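PDB 2P6C: aq_2013 protein from Aquifex aeolicus, which is of unknown function but belongs to the uncharacterised UPF0047 (YjbQ) family and is found as an assembly of three copies. Local coordinates for residues K2-Y7 / I132-E137; H45-V50 / R126-V131; Q53-G58 / W114-Y119. All coordinates share one frame; numbering follows the deposited sequence.

Interaction 1 of 3, residues K2-Y7 / I132-E137; sequences KAYTKY and IKIIGE
K2 to K6 pair with I132 to G136 as antiparallel strands, with 173° between the N-to-C directions of the segments. K2, Y4 and K6 form hydrogen-bonded pairs with G136, I134 and I132. Each pair closes a two-bond backbone ring; Y4 N to I134 O, for example, is 2.8 Å. A3 and T5 face I135 and K133 as non-hydrogen-bonded pairs, with CA-H...O contacts filling in between.

The K2 side chain starts beside G136 O and leads away from the partner backbone, past the C-terminal carboxylate. Its CB lies 3.3 Å from G136 O, and CG is 4.1 Å from the same oxygen. CD has moved on to the chain terminus, 3.7 Å from E137 OXT. CE is 4.1 Å from that OXT. The chain is straight up to CE and then bends (chi4 83°). This leaves NZ 3.6 Å from E137 OXT, a long salt bridge to the C-terminal carboxylate. E137 OE1, in the side-chain carboxylate, accepts a hydrogen bond from M1 N of the third subunit.

On the face of A3, T5 and I135, K133 bends at chi2 (68°) and crosses toward T5. Its NZ donates to T5 OG1 at 2.6 Å. The same NZ also makes a salt bridge to E36 of the second subunit. On the face of Y4 and I134, the two CB atoms touch at 4.1 Å, and both side chains pack on helix 22-32.

The contact is a regular antiparallel beta ladder. It joins the first and last strands of the chain, with strand 2-10 outermost in the four-stranded sheet within this chain.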
# COMPACT_ATOMS: atom_id res chain seq x y z
N LYS A 2 14.66 -0.31 19.62
CA LYS A 2 13.41 0.05 20.31
C LYS A 2 12.17 -0.33 19.48
O LYS A 2 12.15 -0.27 18.25
CB LYS A 2 13.40 1.57 20.51
CG LYS A 2 14.34 2.08 21.61
CD LYS A 2 14.23 3.61 21.72
CE LYS A 2 15.04 4.21 22.87
NZ LYS A 2 16.42 4.37 22.45
N ALA A 3 11.10 -0.75 20.15
CA ALA A 3 9.85 -1.16 19.53
C ALA A 3 8.74 -0.68 20.46
O ALA A 3 8.87 -0.71 21.68
CB ALA A 3 9.80 -2.66 19.37
N TYR A 4 7.64 -0.23 19.86
CA TYR A 4 6.54 0.31 20.63
C TYR A 4 5.24 -0.06 19.94
O TYR A 4 5.12 0.09 18.72
CB TYR A 4 6.73 1.83 20.69
CG TYR A 4 5.66 2.51 21.47
CD1 TYR A 4 5.72 2.53 22.86
CD2 TYR A 4 4.52 3.01 20.84
CE1 TYR A 4 4.67 3.03 23.61
CE2 TYR A 4 3.45 3.51 21.60
CZ TYR A 4 3.54 3.51 22.98
OH TYR A 4 2.48 3.90 23.77
N THR A 5 4.27 -0.56 20.70
CA THR A 5 3.00 -0.96 20.14
C THR A 5 1.86 -0.27 20.86
O THR A 5 1.90 -0.10 22.08
CB THR A 5 2.82 -2.47 20.25
OG1 THR A 5 3.96 -3.13 19.70
CG2 THR A 5 1.57 -2.92 19.50
N LYS A 6 0.85 0.15 20.10
CA LYS A 6 -0.33 0.81 20.65
C LYS A 6 -1.51 0.56 19.72
O LYS A 6 -1.37 0.65 18.50
CB LYS A 6 -0.10 2.32 20.79
CG LYS A 6 -1.28 3.09 21.38
CD LYS A 6 -1.33 2.99 22.90
CE LYS A 6 -2.27 4.04 23.51
NZ LYS A 6 -1.81 5.43 23.23
N TYR A 7 -2.66 0.22 20.30
CA TYR A 7 -3.86 -0.04 19.53
C TYR A 7 -4.90 1.06 19.75
O TYR A 7 -5.15 1.49 20.88
CB TYR A 7 -4.49 -1.39 19.93
CG TYR A 7 -3.56 -2.57 19.80
CD1 TYR A 7 -2.60 -2.84 20.77
CD2 TYR A 7 -3.64 -3.42 18.69
CE1 TYR A 7 -1.74 -3.92 20.65
CE2 TYR A 7 -2.77 -4.51 18.56
CZ TYR A 7 -1.82 -4.75 19.54
OH TYR A 7 -0.96 -5.80 19.41
N ILE A 132 -0.68 0.54 15.80
CA ILE A 132 0.50 1.37 15.56
C ILE A 132 1.72 0.60 16.01
O ILE A 132 1.85 0.23 17.15
CB ILE A 132 0.43 2.67 16.40
CG1 ILE A 132 -0.78 3.50 15.99
CG2 ILE A 132 1.69 3.52 16.13
CD1 ILE A 132 -1.08 4.63 16.98
N LYS A 133 2.60 0.31 15.05
CA LYS A 133 3.79 -0.42 15.42
C LYS A 133 5.02 0.36 14.98
O LYS A 133 5.20 0.67 13.81
CB LYS A 133 3.75 -1.77 14.71
CG LYS A 133 4.84 -2.72 15.22
CD LYS A 133 4.58 -3.16 16.66
CE LYS A 133 5.23 -4.52 16.98
NZ LYS A 133 4.58 -5.12 18.14
N ILE A 134 5.82 0.72 16.01
CA ILE A 134 7.02 1.52 15.78
C ILE A 134 8.28 0.74 16.12
O ILE A 134 8.36 0.03 17.12
CB ILE A 134 6.95 2.75 16.70
CG1 ILE A 134 5.77 3.64 16.23
CG2 ILE A 134 8.26 3.55 16.54
CD1 ILE A 134 5.40 4.84 17.11
N ILE A 135 9.30 0.86 15.25
CA ILE A 135 10.65 0.22 15.48
C ILE A 135 11.68 1.25 15.05
O ILE A 135 11.47 2.04 14.15
CB ILE A 135 10.88 -1.16 14.81
CG1 ILE A 135 10.80 -1.06 13.25
CG2 ILE A 135 9.83 -2.23 15.25
CD1 ILE A 135 11.32 -2.28 12.42
N GLY A 136 12.85 1.19 15.67
CA GLY A 136 13.94 2.07 15.30
C GLY A 136 14.73 2.35 16.56
O GLY A 136 14.70 1.57 17.52
N GLU A 137 15.44 3.48 16.58
CA GLU A 137 16.33 3.96 17.63
C GLU A 137 16.04 5.42 17.99
O GLU A 137 15.98 6.30 17.14
CB GLU A 137 17.78 3.82 17.13
CG GLU A 137 18.75 3.47 18.26
CD GLU A 137 19.44 2.16 17.96
OE1 GLU A 137 20.41 2.16 17.20
OE2 GLU A 137 19.01 1.13 18.47
OXT GLU A 137 15.85 5.78 19.14

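Interaction 2 of 3, residues H45-V50 / R126-V131; sequences HLTSSV and RPKRVV. With PO4 (phosphate ion), chain C.
A phosphate-binding pocket lies where H45 and T47, just before strand 48-53, meet R126 in the loop leading to strand 128-136, and K128 on the strand. The phosphate probably comes from the crystallisation liquor. H45 bridges the pocket and the strand. Its ND1 donates to PO4 O2 at 2.9 Å. Its NE2 accepts from R129 N at 3.0 Å, with the donor 25° out of the ring plane. Both ring nitrogens are therefore engaged, which fixes the ring rotation. K128 CB sits over one ring face, 3.7 Å from the centroid, in a CH-pi contact. K128 then bends at chi3 (80°) and crosses T47 at about a right angle. K128 NZ also meets E121 in a salt bridge and the D123 carbonyl. The R126 guanidinium lies edge-on to the phosphate, with K128 CD over one face. Its NH2 donates to PO4 O4, and its NH1 approaches PO4 O2 at a distance too short to be trusted. Farther along the strands, V50 CG2 touches V130 CG1 at 3.9 Å. T47 OG1 is held from two directions: it accepts from K128 NZ at 2.6 Å and donates to PO4 O4 at 2.8 Å.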
# COMPACT_ATOMS: atom_id res chain seq x y z
N HIS A 45 -8.96 -4.58 10.45
CA HIS A 45 -10.18 -5.11 9.86
C HIS A 45 -10.19 -4.96 8.34
O HIS A 45 -9.47 -4.14 7.77
CB HIS A 45 -11.39 -4.39 10.48
CG HIS A 45 -11.42 -4.48 11.97
ND1 HIS A 45 -12.18 -5.42 12.64
CD2 HIS A 45 -10.69 -3.85 12.92
CE1 HIS A 45 -11.91 -5.36 13.94
NE2 HIS A 45 -11.01 -4.42 14.13
N LEU A 46 -11.03 -5.75 7.68
CA LEU A 46 -11.17 -5.82 6.21
C LEU A 46 -12.20 -4.78 5.71
O LEU A 46 -12.48 -4.62 4.53
CB LEU A 46 -11.72 -7.22 5.76
CG LEU A 46 -10.70 -8.41 5.82
CD1 LEU A 46 -9.34 -8.19 5.16
CD2 LEU A 46 -10.42 -8.89 7.24
N THR A 47 -12.88 -4.09 6.63
CA THR A 47 -13.95 -3.17 6.26
C THR A 47 -13.67 -1.71 6.67
O THR A 47 -14.56 -0.89 6.80
CB THR A 47 -15.22 -3.68 6.93
OG1 THR A 47 -14.97 -3.84 8.33
CG2 THR A 47 -15.61 -5.04 6.35
N SER A 48 -12.38 -1.44 6.86
CA SER A 48 -11.89 -0.14 7.24
C SER A 48 -10.41 -0.07 6.86
O SER A 48 -9.74 -1.10 6.77
CB SER A 48 -12.06 0.08 8.75
OG SER A 48 -11.29 -0.83 9.52
N SER A 49 -9.91 1.14 6.65
CA SER A 49 -8.50 1.36 6.30
C SER A 49 -7.91 2.62 6.97
O SER A 49 -8.64 3.54 7.33
CB SER A 49 -8.38 1.52 4.76
OG SER A 49 -8.78 0.32 4.08
N VAL A 50 -6.56 2.57 7.25
CA VAL A 50 -5.75 3.78 7.48
C VAL A 50 -5.19 4.24 6.17
O VAL A 50 -4.54 3.51 5.42
CB VAL A 50 -4.59 3.51 8.46
CG1 VAL A 50 -3.76 4.80 8.66
CG2 VAL A 50 -5.12 3.06 9.80
N ARG A 126 -19.33 -0.33 15.44
CA ARG A 126 -18.90 -1.39 16.33
C ARG A 126 -17.41 -1.27 16.59
O ARG A 126 -16.67 -0.63 15.85
CB ARG A 126 -19.21 -2.72 15.66
CG ARG A 126 -18.57 -2.84 14.28
CD ARG A 126 -18.95 -4.15 13.58
NE ARG A 126 -18.76 -4.03 12.13
CZ ARG A 126 -17.70 -4.67 11.59
NH1 ARG A 126 -16.88 -5.36 12.36
NH2 ARG A 126 -17.48 -4.59 10.28
N PRO A 127 -16.95 -1.86 17.71
CA PRO A 127 -15.55 -1.76 18.12
C PRO A 127 -14.58 -2.38 17.13
O PRO A 127 -14.63 -3.58 16.86
CB PRO A 127 -15.55 -2.47 19.48
CG PRO A 127 -16.98 -2.49 19.95
CD PRO A 127 -17.70 -2.74 18.63
N LYS A 128 -13.70 -1.55 16.58
CA LYS A 128 -12.68 -1.98 15.62
C LYS A 128 -11.37 -1.30 15.97
O LYS A 128 -11.35 -0.15 16.42
CB LYS A 128 -13.14 -1.64 14.21
CG LYS A 128 -14.36 -2.45 13.79
CD LYS A 128 -15.15 -1.86 12.62
CE LYS A 128 -14.53 -2.17 11.27
NZ LYS A 128 -15.54 -2.08 10.17
N ARG A 129 -10.26 -1.99 15.75
CA ARG A 129 -8.98 -1.40 16.12
C ARG A 129 -8.02 -1.13 14.96
O ARG A 129 -8.11 -1.71 13.88
CB ARG A 129 -8.26 -2.31 17.13
CG ARG A 129 -9.05 -2.77 18.36
CD ARG A 129 -8.14 -3.68 19.19
NE ARG A 129 -7.87 -4.89 18.41
CZ ARG A 129 -6.85 -5.72 18.60
NH1 ARG A 129 -5.94 -5.52 19.56
NH2 ARG A 129 -6.75 -6.79 17.82
N VAL A 130 -7.12 -0.20 15.24
CA VAL A 130 -6.03 0.19 14.38
C VAL A 130 -4.76 -0.08 15.18
O VAL A 130 -4.73 0.24 16.37
CB VAL A 130 -6.10 1.70 14.09
CG1 VAL A 130 -4.73 2.18 13.62
CG2 VAL A 130 -7.14 2.03 13.02
N VAL A 131 -3.76 -0.74 14.56
CA VAL A 131 -2.45 -0.96 15.24
C VAL A 131 -1.43 0.04 14.79
O VAL A 131 -1.36 0.41 13.62
CB VAL A 131 -1.91 -2.42 15.09
CG1 VAL A 131 -1.79 -2.83 13.62
CG2 VAL A 131 -0.54 -2.53 15.73
P PO4 C . -14.90 -7.03 10.51
O1 PO4 C . -15.59 -8.28 10.91
O2 PO4 C . -14.83 -6.21 11.67
O3 PO4 C . -13.70 -7.41 9.84
O4 PO4 C . -15.79 -6.30 9.46
O HOH W 1 -9.67 -5.56 16.21

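Interaction 3 of 3, residues Q53-G58 / W114-Y119; sequences QDDEEG and WQEIFY
One water ties D55 to W114. It donates to W114 O at 2.7 Å and to D55 OD2 at 2.9 Å, and it accepts from D55 N. The backbones meet directly one step away. Q53 and E116 form an antiparallel hydrogen-bonded pair, with E116 N to Q53 O at 2.9 Å and a second bond from Q53 N to E116 O.

D54 follows this pair and turns the chain. Its CB rests 3.2 Å from W114 O. Its OD1 accepts from E56 N in an Asx turn, met from above the carboxylate plane. E56 is the N-cap of helix 57-70, and its OE2 accepts from G58 N.

With CG anti to the backbone N (chi1 170°), the E116 chain passes beside D55, and E116 CG comes 3.6 Å from D55 OD1. The two carboxylates come close, with D55 OD1 4.3 Å from E116 OE1. The like charges are probably eased by R20, which makes a salt bridge to D55 and a long, weak ion pair to E116. The F118 ring packs against the Q53-D55 backbone: its CE1 is 3.6 Å from D54 O, and Q53 CB is also against it.

The contact joins strands 48-53 and 116-121 and leads into helix 57-70. H60 of that helix meets the F118 ring and bonds D54 O, while I63 touches Q53.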
# COMPACT_ATOMS: atom_id res chain seq x y z
N GLN A 53 -4.72 11.28 3.50
CA GLN A 53 -5.38 12.26 2.65
C GLN A 53 -4.99 13.63 3.14
O GLN A 53 -4.16 13.77 3.99
CB GLN A 53 -6.86 12.14 2.84
CG GLN A 53 -7.35 10.84 2.26
CD GLN A 53 -7.26 10.90 0.75
OE1 GLN A 53 -8.17 11.28 0.05
NE2 GLN A 53 -6.12 10.38 0.26
N ASP A 54 -5.60 14.66 2.57
CA ASP A 54 -5.45 15.92 3.29
C ASP A 54 -6.77 16.36 3.92
O ASP A 54 -7.74 15.63 3.92
CB ASP A 54 -4.79 17.02 2.38
CG ASP A 54 -5.71 17.53 1.27
OD1 ASP A 54 -6.93 17.52 1.46
OD2 ASP A 54 -5.20 17.98 0.24
N ASP A 55 -6.77 17.56 4.49
CA ASP A 55 -7.95 18.00 5.29
C ASP A 55 -9.10 18.63 4.49
O ASP A 55 -10.22 18.79 4.98
CB ASP A 55 -7.49 19.03 6.29
CG ASP A 55 -6.61 18.34 7.32
OD1 ASP A 55 -7.07 17.38 7.94
OD2 ASP A 55 -5.45 18.74 7.44
N GLU A 56 -8.89 19.03 3.24
CA GLU A 56 -9.95 19.73 2.51
C GLU A 56 -11.29 18.95 2.41
O GLU A 56 -11.34 17.81 1.97
CB GLU A 56 -9.43 20.05 1.11
CG GLU A 56 -10.03 21.34 0.55
CD GLU A 56 -11.27 21.00 -0.25
OE1 GLU A 56 -11.18 20.18 -1.15
OE2 GLU A 56 -12.32 21.57 0.04
N GLU A 57 -12.35 19.63 2.84
CA GLU A 57 -13.77 19.23 2.87
C GLU A 57 -14.27 18.62 1.55
O GLU A 57 -14.89 17.56 1.51
CB GLU A 57 -14.61 20.46 3.23
CG GLU A 57 -16.02 20.41 2.62
CD GLU A 57 -16.70 21.75 2.80
OE1 GLU A 57 -16.29 22.70 2.14
OE2 GLU A 57 -17.62 21.83 3.61
N GLY A 58 -14.07 19.43 0.52
CA GLY A 58 -14.54 19.05 -0.80
C GLY A 58 -13.89 17.75 -1.21
O GLY A 58 -14.54 16.88 -1.81
N TRP A 114 0.82 18.81 3.69
CA TRP A 114 -0.62 18.67 3.78
C TRP A 114 -1.11 17.29 4.22
O TRP A 114 -2.30 17.10 4.45
CB TRP A 114 -1.26 19.06 2.44
CG TRP A 114 -1.00 20.49 2.04
CD1 TRP A 114 -0.39 20.94 0.89
CD2 TRP A 114 -1.38 21.67 2.77
NE1 TRP A 114 -0.36 22.31 0.87
CE2 TRP A 114 -0.97 22.79 2.01
CE3 TRP A 114 -2.03 21.89 4.00
CZ2 TRP A 114 -1.18 24.11 2.43
CZ3 TRP A 114 -2.24 23.20 4.42
CH2 TRP A 114 -1.82 24.29 3.64
N GLN A 115 -0.20 16.32 4.35
CA GLN A 115 -0.54 14.95 4.75
C GLN A 115 -1.23 14.89 6.14
O GLN A 115 -0.79 15.49 7.10
CB GLN A 115 0.74 14.11 4.76
CG GLN A 115 1.16 13.66 3.36
CD GLN A 115 2.37 12.75 3.45
OE1 GLN A 115 3.26 12.91 4.27
NE2 GLN A 115 2.38 11.77 2.53
N GLU A 116 -2.30 14.11 6.22
CA GLU A 116 -3.01 13.88 7.46
C GLU A 116 -3.40 12.40 7.45
O GLU A 116 -3.80 11.88 6.41
CB GLU A 116 -4.27 14.74 7.53
CG GLU A 116 -5.23 14.41 8.68
CD GLU A 116 -4.77 14.96 10.02
OE1 GLU A 116 -3.78 15.71 10.06
OE2 GLU A 116 -5.42 14.64 11.04
N ILE A 117 -3.25 11.73 8.58
CA ILE A 117 -3.60 10.31 8.66
C ILE A 117 -5.04 10.16 9.12
O ILE A 117 -5.46 10.77 10.10
CB ILE A 117 -2.71 9.58 9.69
CG1 ILE A 117 -1.23 9.82 9.38
CG2 ILE A 117 -3.01 8.08 9.67
CD1 ILE A 117 -0.30 9.25 10.44
N PHE A 118 -5.82 9.35 8.40
CA PHE A 118 -7.21 9.14 8.78
C PHE A 118 -7.53 7.68 8.95
O PHE A 118 -6.89 6.82 8.35
CB PHE A 118 -8.18 9.66 7.72
CG PHE A 118 -8.21 11.14 7.56
CD1 PHE A 118 -7.28 11.79 6.75
CD2 PHE A 118 -9.20 11.90 8.19
CE1 PHE A 118 -7.35 13.17 6.56
CE2 PHE A 118 -9.28 13.27 8.00
CZ PHE A 118 -8.35 13.91 7.18
N TYR A 119 -8.52 7.40 9.79
CA TYR A 119 -9.06 6.06 9.93
C TYR A 119 -10.32 6.15 9.13
O TYR A 119 -11.21 6.91 9.47
CB TYR A 119 -9.43 5.74 11.39
CG TYR A 119 -10.19 4.43 11.50
CD1 TYR A 119 -9.59 3.23 11.09
CD2 TYR A 119 -11.49 4.38 12.02
CE1 TYR A 119 -10.28 2.02 11.19
CE2 TYR A 119 -12.18 3.17 12.11
CZ TYR A 119 -11.58 1.99 11.69
OH TYR A 119 -12.27 0.79 11.73
O HOH W 2 -4.32 18.92 4.79

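Strand 128-136 carries both interaction 1 and interaction 2, whose centres are about 18 Å apart. They touch where Y7 packs on R129. Strand 128-136 lies beside strand 2-10 in the four-stranded sheet. Interactions 2 and 3 share the three-stranded sheet through strands 48-53 and 116-121; their centres are about 18 Å apart. They touch through Y119, which packs on V130 and meets S48. Interactions 1 and 3 do not touch; their centres are about 23 Å apart, their nearest atoms about 8 Å. Both reach the third subunit. Along the chain, interaction 1 encloses interaction 2, which encloses interaction 3. Interaction 2 joins the two sheets, since strand 48-53 belongs to one and strand 128-136 to the other.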